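Local structure of glyoxalase family protein (Bacillus cereus, 1ZSW) at residues Y284-E287 with I291-E294; T199-Y204 with K265-H270. The protein binds a zinc ion and is probably a metal-dependent enzyme of the glyoxalase/dioxygenase (VOC) superfamily, its reaction unknown. All blocks are in the same frame, centred on the assembly; numbering follows the deposited sequence. Where two conformers were deposited one is given.

Contact 1: Y284-E287 with I291-E294; sequences YFRE and ILFE. With ZN (zinc ion), chain B.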
loop_
_atom_site.group_PDB
_atom_site.type_symbol
_atom_site.label_atom_id
_atom_site.label_comp_id
_atom_site.label_asym_id
_atom_site.label_seq_id
_atom_site.Cartn_x
_atom_site.Cartn_y
_atom_site.Cartn_z
ATOM N N TYR A 284 0.109 -14.356 2.074
ATOM C CA TYR A 284 -1.189 -13.675 2.086
ATOM C C TYR A 284 -2.173 -14.404 2.994
ATOM O O TYR A 284 -2.171 -15.628 3.119
ATOM C CB TYR A 284 -1.792 -13.665 0.670
ATOM C CG TYR A 284 -0.919 -13.012 -0.388
ATOM C CD1 TYR A 284 -1.182 -11.713 -0.871
ATOM C CD2 TYR A 284 0.197 -13.702 -0.897
ATOM C CE1 TYR A 284 -0.337 -11.172 -1.874
ATOM C CE2 TYR A 284 1.029 -13.171 -1.844
ATOM C CZ TYR A 284 0.769 -11.914 -2.329
ATOM O OH TYR A 284 1.677 -11.480 -3.284
ATOM N N PHE A 285 -3.085 -13.651 3.604
ATOM C CA PHE A 285 -4.184 -14.271 4.350
ATOM C C PHE A 285 -5.336 -13.301 4.350
ATOM O O PHE A 285 -5.117 -12.065 4.250
ATOM C CB PHE A 285 -3.777 -14.648 5.804
ATOM C CG PHE A 285 -3.596 -13.450 6.729
ATOM C CD1 PHE A 285 -4.630 -13.039 7.571
ATOM C CD2 PHE A 285 -2.416 -12.728 6.709
ATOM C CE1 PHE A 285 -4.444 -11.916 8.409
ATOM C CE2 PHE A 285 -2.228 -11.627 7.552
ATOM C CZ PHE A 285 -3.257 -11.231 8.381
ATOM N N ARG A 286 -6.550 -13.835 4.436
ATOM C CA ARG A 286 -7.751 -12.991 4.572
ATOM C C ARG A 286 -8.231 -13.060 6.001
ATOM O O ARG A 286 -8.230 -14.152 6.631
ATOM C CB ARG A 286 -8.853 -13.492 3.653
ATOM C CG ARG A 286 -8.706 -13.052 2.289
ATOM C CD ARG A 286 -9.988 -13.198 1.474
ATOM N NE ARG A 286 -9.607 -13.069 0.080
ATOM C CZ ARG A 286 -9.601 -11.947 -0.633
ATOM N NH1 ARG A 286 -10.004 -10.787 -0.115
ATOM N NH2 ARG A 286 -9.187 -11.991 -1.899
ATOM N N GLU A 287 -8.629 -11.910 6.541
ATOM C CA GLU A 287 -9.180 -11.941 7.903
ATOM C C GLU A 287 -10.704 -12.139 7.899
ATOM O O GLU A 287 -11.308 -12.357 6.854
ATOM C CB GLU A 287 -8.697 -10.772 8.759
ATOM C CG GLU A 287 -8.974 -9.396 8.239
ATOM C CD GLU A 287 -10.462 -9.073 8.256
ATOM O OE1 GLU A 287 -11.037 -8.816 9.356
ATOM O OE2 GLU A 287 -11.049 -9.099 7.153
ATOM N N ILE A 291 -10.938 -9.049 4.277
ATOM C CA ILE A 291 -9.869 -8.160 3.838
ATOM C C ILE A 291 -8.584 -8.993 3.575
ATOM O O ILE A 291 -8.174 -9.751 4.431
ATOM C CB ILE A 291 -9.540 -7.095 4.907
ATOM C CG1 ILE A 291 -10.764 -6.233 5.300
ATOM C CG2 ILE A 291 -8.374 -6.219 4.455
ATOM C CD1 ILE A 291 -11.308 -5.404 4.198
ATOM N N LEU A 292 -7.938 -8.792 2.437
ATOM C CA LEU A 292 -6.710 -9.546 2.106
ATOM C C LEU A 292 -5.515 -8.766 2.538
ATOM O O LEU A 292 -5.259 -7.650 2.066
ATOM C CB LEU A 292 -6.635 -9.805 0.581
ATOM C CG LEU A 292 -5.492 -10.670 0.055
ATOM C CD1 LEU A 292 -5.550 -12.060 0.647
ATOM C CD2 LEU A 292 -5.617 -10.770 -1.466
ATOM N N PHE A 293 -4.747 -9.374 3.433
ATOM C CA PHE A 293 -3.507 -8.800 3.884
ATOM C C PHE A 293 -2.333 -9.593 3.316
ATOM O O PHE A 293 -2.457 -10.818 3.060
ATOM C CB PHE A 293 -3.409 -8.918 5.402
ATOM C CG PHE A 293 -4.180 -7.899 6.147
ATOM C CD1 PHE A 293 -5.343 -8.250 6.758
ATOM C CD2 PHE A 293 -3.692 -6.603 6.312
ATOM C CE1 PHE A 293 -6.068 -7.331 7.531
ATOM C CE2 PHE A 293 -4.429 -5.665 7.072
ATOM C CZ PHE A 293 -5.636 -6.056 7.663
ATOM N N GLU A 294 -1.212 -8.926 3.137
ATOM C CA GLU A 294 0.018 -9.616 2.760
ATOM C C GLU A 294 1.072 -9.213 3.776
ATOM O O GLU A 294 1.105 -8.060 4.251
ATOM C CB GLU A 294 0.396 -9.192 1.354
ATOM C CG GLU A 294 1.735 -9.777 0.828
ATOM C CD GLU A 294 2.109 -9.230 -0.534
ATOM O OE1 GLU A 294 1.465 -8.273 -1.012
ATOM O OE2 GLU A 294 3.056 -9.795 -1.132
HETATM ZN ZN ZN B . 1.433 -7.474 -2.874
#
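A beta hairpin that carries a zinc ligand brings Tyr-284 against Glu-294 and Phe-285 against Phe-293. The last two form an antiparallel hydrogen-bonded pair, with Phe-285 N to Phe-293 O at 3.0 Å and Phe-293 N to Phe-285 O at 2.8 Å. On their face of the sheet, CB of Phe-293 sits over the ring of Phe-285. The two rings are nearly parallel but slid apart, with little overlap. On the opposite face, the Glu-294 chain runs alongside Tyr-284. CG of Glu-294 makes a CH-pi contact over the tyrosine ring, 3.9 Å from its centroid. The carboxylate continues the stack, its plane 22° from that of the ring. With chi1 at 177° the extended Glu-294 chain runs straight out from the strand and sets OE1 2.0 Å from the zinc ion. His-33 and His-246 also bind the metal. Near the turn, Glu-287 bends back, and its OE2 accepts from Ile-291 N through the anti lone pair at 2.9 Å. Ser-282 OG bonds Glu-294 OE2, and Arg-277 NE bonds Tyr-284 OH. The Glu-294 carboxylate is thus held by the metal, the hydroxyl of Ser-282 and an aromatic face, which should limit its rotation.

Contact 2: T199-Y204 with K265-H270; sequences TEIFGY and KQRGFH
Ile-201 and Arg-267 run alongside each other, pointing opposite ways, where two helices end. The tight part is small and apolar. CD1 of Ile-201 lies 3.4 Å from CG of Arg-267 and 3.8 Å from CE1 of Phe-269. The methyl meets the phenyl ring at its edge, near the ring plane. The ethyl branch of Ile-201 makes these contacts. Its extended form (chi2 179°) brings CD1 to both the arginine chain and the ring. Arg-267 bends at chi2 (-62°), and its chain folds back over the isoleucine. CG1 of Ile-201 then lies over one face of the guanidinium, 3.7 Å from NE of Arg-267.

The polar side is looser and runs through water. No direct hydrogen bond joins the two segments. One water accepts from Arg-267 NE at 2.8 Å and gives a weak bond to Glu-200 OE1. This water lies in the guanidinium plane, at its edge. A second water accepts from Arg-267 NH2 at 3.1 Å and donates to Ile-201 O at 2.9 Å. The opposite charges of Glu-200 and Arg-267 are linked only weakly, through the first water; Glu-200 OE1 and Arg-267 NE stay 6.2 Å apart. Arg-267 has two conformers, and the contacts described are those of one.

Both segments turn at glycines with positive phi, and Gly-268 closes helix 254-266 with a Schellman motif. Ile-201 also packs on Trp-260 and Gln-263 of that helix. The contact thus joins the C-terminal ends of helices 191-201 and 254-266, with Phe-269 reaching on to the loop at Glu-287 and Ser-288.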
loop_
_atom_site.group_PDB
_atom_site.type_symbol
_atom_site.label_atom_id
_atom_site.label_comp_id
_atom_site.label_asym_id
_atom_site.label_seq_id
_atom_site.Cartn_x
_atom_site.Cartn_y
_atom_site.Cartn_z
ATOM N N THR A 199 -4.671 -5.851 17.066
ATOM C CA THR A 199 -4.029 -5.666 18.375
ATOM C C THR A 199 -3.548 -6.953 18.985
ATOM O O THR A 199 -2.455 -6.977 19.556
ATOM C CB THR A 199 -4.964 -4.958 19.390
ATOM O OG1 THR A 199 -6.155 -5.755 19.565
ATOM C CG2 THR A 199 -5.328 -3.587 18.895
ATOM N N GLU A 200 -4.356 -8.006 18.906
ATOM C CA GLU A 200 -4.009 -9.277 19.567
ATOM C C GLU A 200 -3.005 -10.117 18.824
ATOM O O GLU A 200 -2.161 -10.787 19.452
ATOM C CB GLU A 200 -5.250 -10.099 19.871
ATOM C CG GLU A 200 -6.273 -9.334 20.685
ATOM C CD GLU A 200 -7.548 -10.115 20.897
ATOM O OE1 GLU A 200 -7.547 -11.333 20.603
ATOM O OE2 GLU A 200 -8.553 -9.507 21.330
ATOM N N ILE A 201 -3.060 -10.104 17.490
ATOM C CA ILE A 201 -2.049 -10.851 16.757
ATOM C C ILE A 201 -0.842 -9.974 16.484
ATOM O O ILE A 201 0.275 -10.294 16.862
ATOM C CB ILE A 201 -2.560 -11.393 15.393
ATOM C CG1 ILE A 201 -3.851 -12.189 15.559
ATOM C CG2 ILE A 201 -1.411 -12.178 14.710
ATOM C CD1 ILE A 201 -4.420 -12.737 14.214
ATOM N N PHE A 202 -1.087 -8.838 15.850
ATOM C CA PHE A 202 0.003 -8.038 15.330
ATOM C C PHE A 202 0.603 -7.002 16.260
ATOM O O PHE A 202 1.618 -6.395 15.938
ATOM C CB PHE A 202 -0.392 -7.448 13.978
ATOM C CG PHE A 202 -0.509 -8.512 12.884
ATOM C CD1 PHE A 202 -1.746 -8.958 12.479
ATOM C CD2 PHE A 202 0.642 -9.113 12.371
ATOM C CE1 PHE A 202 -1.861 -9.980 11.492
ATOM C CE2 PHE A 202 0.555 -10.116 11.400
ATOM C CZ PHE A 202 -0.688 -10.551 10.969
ATOM N N GLY A 203 -0.028 -6.830 17.414
ATOM C CA GLY A 203 0.474 -5.872 18.422
ATOM C C GLY A 203 0.369 -4.410 18.036
ATOM O O GLY A 203 1.179 -3.603 18.493
ATOM N N TYR A 204 -0.592 -4.054 17.173
ATOM C CA TYR A 204 -0.838 -2.662 16.835
ATOM C C TYR A 204 -1.371 -1.964 18.069
ATOM O O TYR A 204 -2.034 -2.583 18.935
ATOM C CB TYR A 204 -1.857 -2.510 15.696
ATOM C CG TYR A 204 -1.305 -2.751 14.313
ATOM C CD1 TYR A 204 -0.599 -3.895 14.025
ATOM C CD2 TYR A 204 -1.505 -1.833 13.318
ATOM C CE1 TYR A 204 -0.119 -4.124 12.724
ATOM C CE2 TYR A 204 -1.034 -2.046 11.996
ATOM C CZ TYR A 204 -0.347 -3.180 11.730
ATOM O OH TYR A 204 0.135 -3.371 10.456
ATOM N N LYS A 265 -1.641 -18.841 11.350
ATOM C CA LYS A 265 -2.188 -20.205 11.355
ATOM C C LYS A 265 -2.838 -20.540 12.703
ATOM O O LYS A 265 -3.909 -21.155 12.767
ATOM C CB LYS A 265 -1.068 -21.205 11.070
ATOM C CG LYS A 265 -0.650 -21.305 9.621
ATOM C CD LYS A 265 0.181 -22.571 9.395
ATOM C CE LYS A 265 0.548 -22.691 7.939
ATOM N NZ LYS A 265 1.556 -23.763 7.674
ATOM N N GLN A 266 -2.199 -20.124 13.796
ATOM C CA GLN A 266 -2.734 -20.404 15.139
ATOM C C GLN A 266 -4.064 -19.743 15.370
ATOM O O GLN A 266 -4.862 -20.226 16.159
ATOM C CB GLN A 266 -1.758 -19.995 16.257
ATOM C CG GLN A 266 -0.391 -20.692 16.208
ATOM C CD GLN A 266 -0.426 -22.216 16.402
ATOM O OE1 GLN A 266 -1.478 -22.826 16.631
ATOM N NE2 GLN A 266 0.761 -22.835 16.302
ATOM N N ARG A 267 -4.330 -18.630 14.680
ATOM C CA ARG A 267 -5.610 -17.939 14.839
ATOM C C ARG A 267 -6.660 -18.420 13.806
ATOM O O ARG A 267 -7.786 -17.913 13.742
ATOM C CB ARG A 267 -5.413 -16.413 14.780
ATOM C CG ARG A 267 -4.196 -15.841 15.571
ATOM C CD ARG A 267 -4.245 -16.081 17.056
ATOM N NE ARG A 267 -3.441 -15.134 17.834
ATOM C CZ ARG A 267 -2.107 -15.104 17.869
ATOM N NH1 ARG A 267 -1.382 -15.938 17.129
ATOM N NH2 ARG A 267 -1.491 -14.223 18.651
ATOM N N GLY A 268 -6.296 -19.434 13.030
ATOM C CA GLY A 268 -7.276 -20.181 12.215
ATOM C C GLY A 268 -7.446 -19.567 10.848
ATOM O O GLY A 268 -8.284 -20.008 10.031
ATOM N N PHE A 269 -6.650 -18.548 10.573
ATOM C CA PHE A 269 -6.616 -18.033 9.223
ATOM C C PHE A 269 -5.821 -18.994 8.332
ATOM O O PHE A 269 -4.912 -19.725 8.791
ATOM C CB PHE A 269 -6.017 -16.622 9.174
ATOM C CG PHE A 269 -6.824 -15.602 9.939
ATOM C CD1 PHE A 269 -6.203 -14.706 10.796
ATOM C CD2 PHE A 269 -8.208 -15.542 9.798
ATOM C CE1 PHE A 269 -6.956 -13.758 11.506
ATOM C CE2 PHE A 269 -8.955 -14.608 10.517
ATOM C CZ PHE A 269 -8.304 -13.704 11.362
ATOM N N HIS A 270 -6.106 -18.931 7.048
ATOM C CA HIS A 270 -5.516 -19.827 6.083
ATOM C C HIS A 270 -4.478 -19.057 5.276
ATOM O O HIS A 270 -4.828 -18.147 4.524
ATOM C CB HIS A 270 -6.622 -20.399 5.204
ATOM C CG HIS A 270 -7.392 -21.502 5.863
ATOM N ND1 HIS A 270 -8.024 -21.352 7.078
ATOM C CD2 HIS A 270 -7.614 -22.783 5.482
ATOM C CE1 HIS A 270 -8.608 -22.486 7.415
ATOM N NE2 HIS A 270 -8.377 -23.370 6.460
HETATM O O HOH W 1 -5.344 -13.302 18.835
HETATM O O HOH W 2 1.163 -12.631 18.360
#

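Overall arrangement
After the N-terminal strands and helices, the chain runs through helix 191-201 into segment 199-204. About 60 residues later, after strand 244-251 and helix 254-266, segment 265-270 returns to it and contact 2 closes a long loop. The chain then enters strand 280-286 and turns back into strand 292-300, so contact 1 closes a short hairpin. The two contacts follow in series and neither nest nor cross. Their centres are about 11 Å apart, and they touch. Phe-285 CZ packs 3.6 Å from Phe-202 CE1, and Phe-269 rests on Arg-286 and Glu-287. Together they tie the two helix ends to the zinc-bearing sheet.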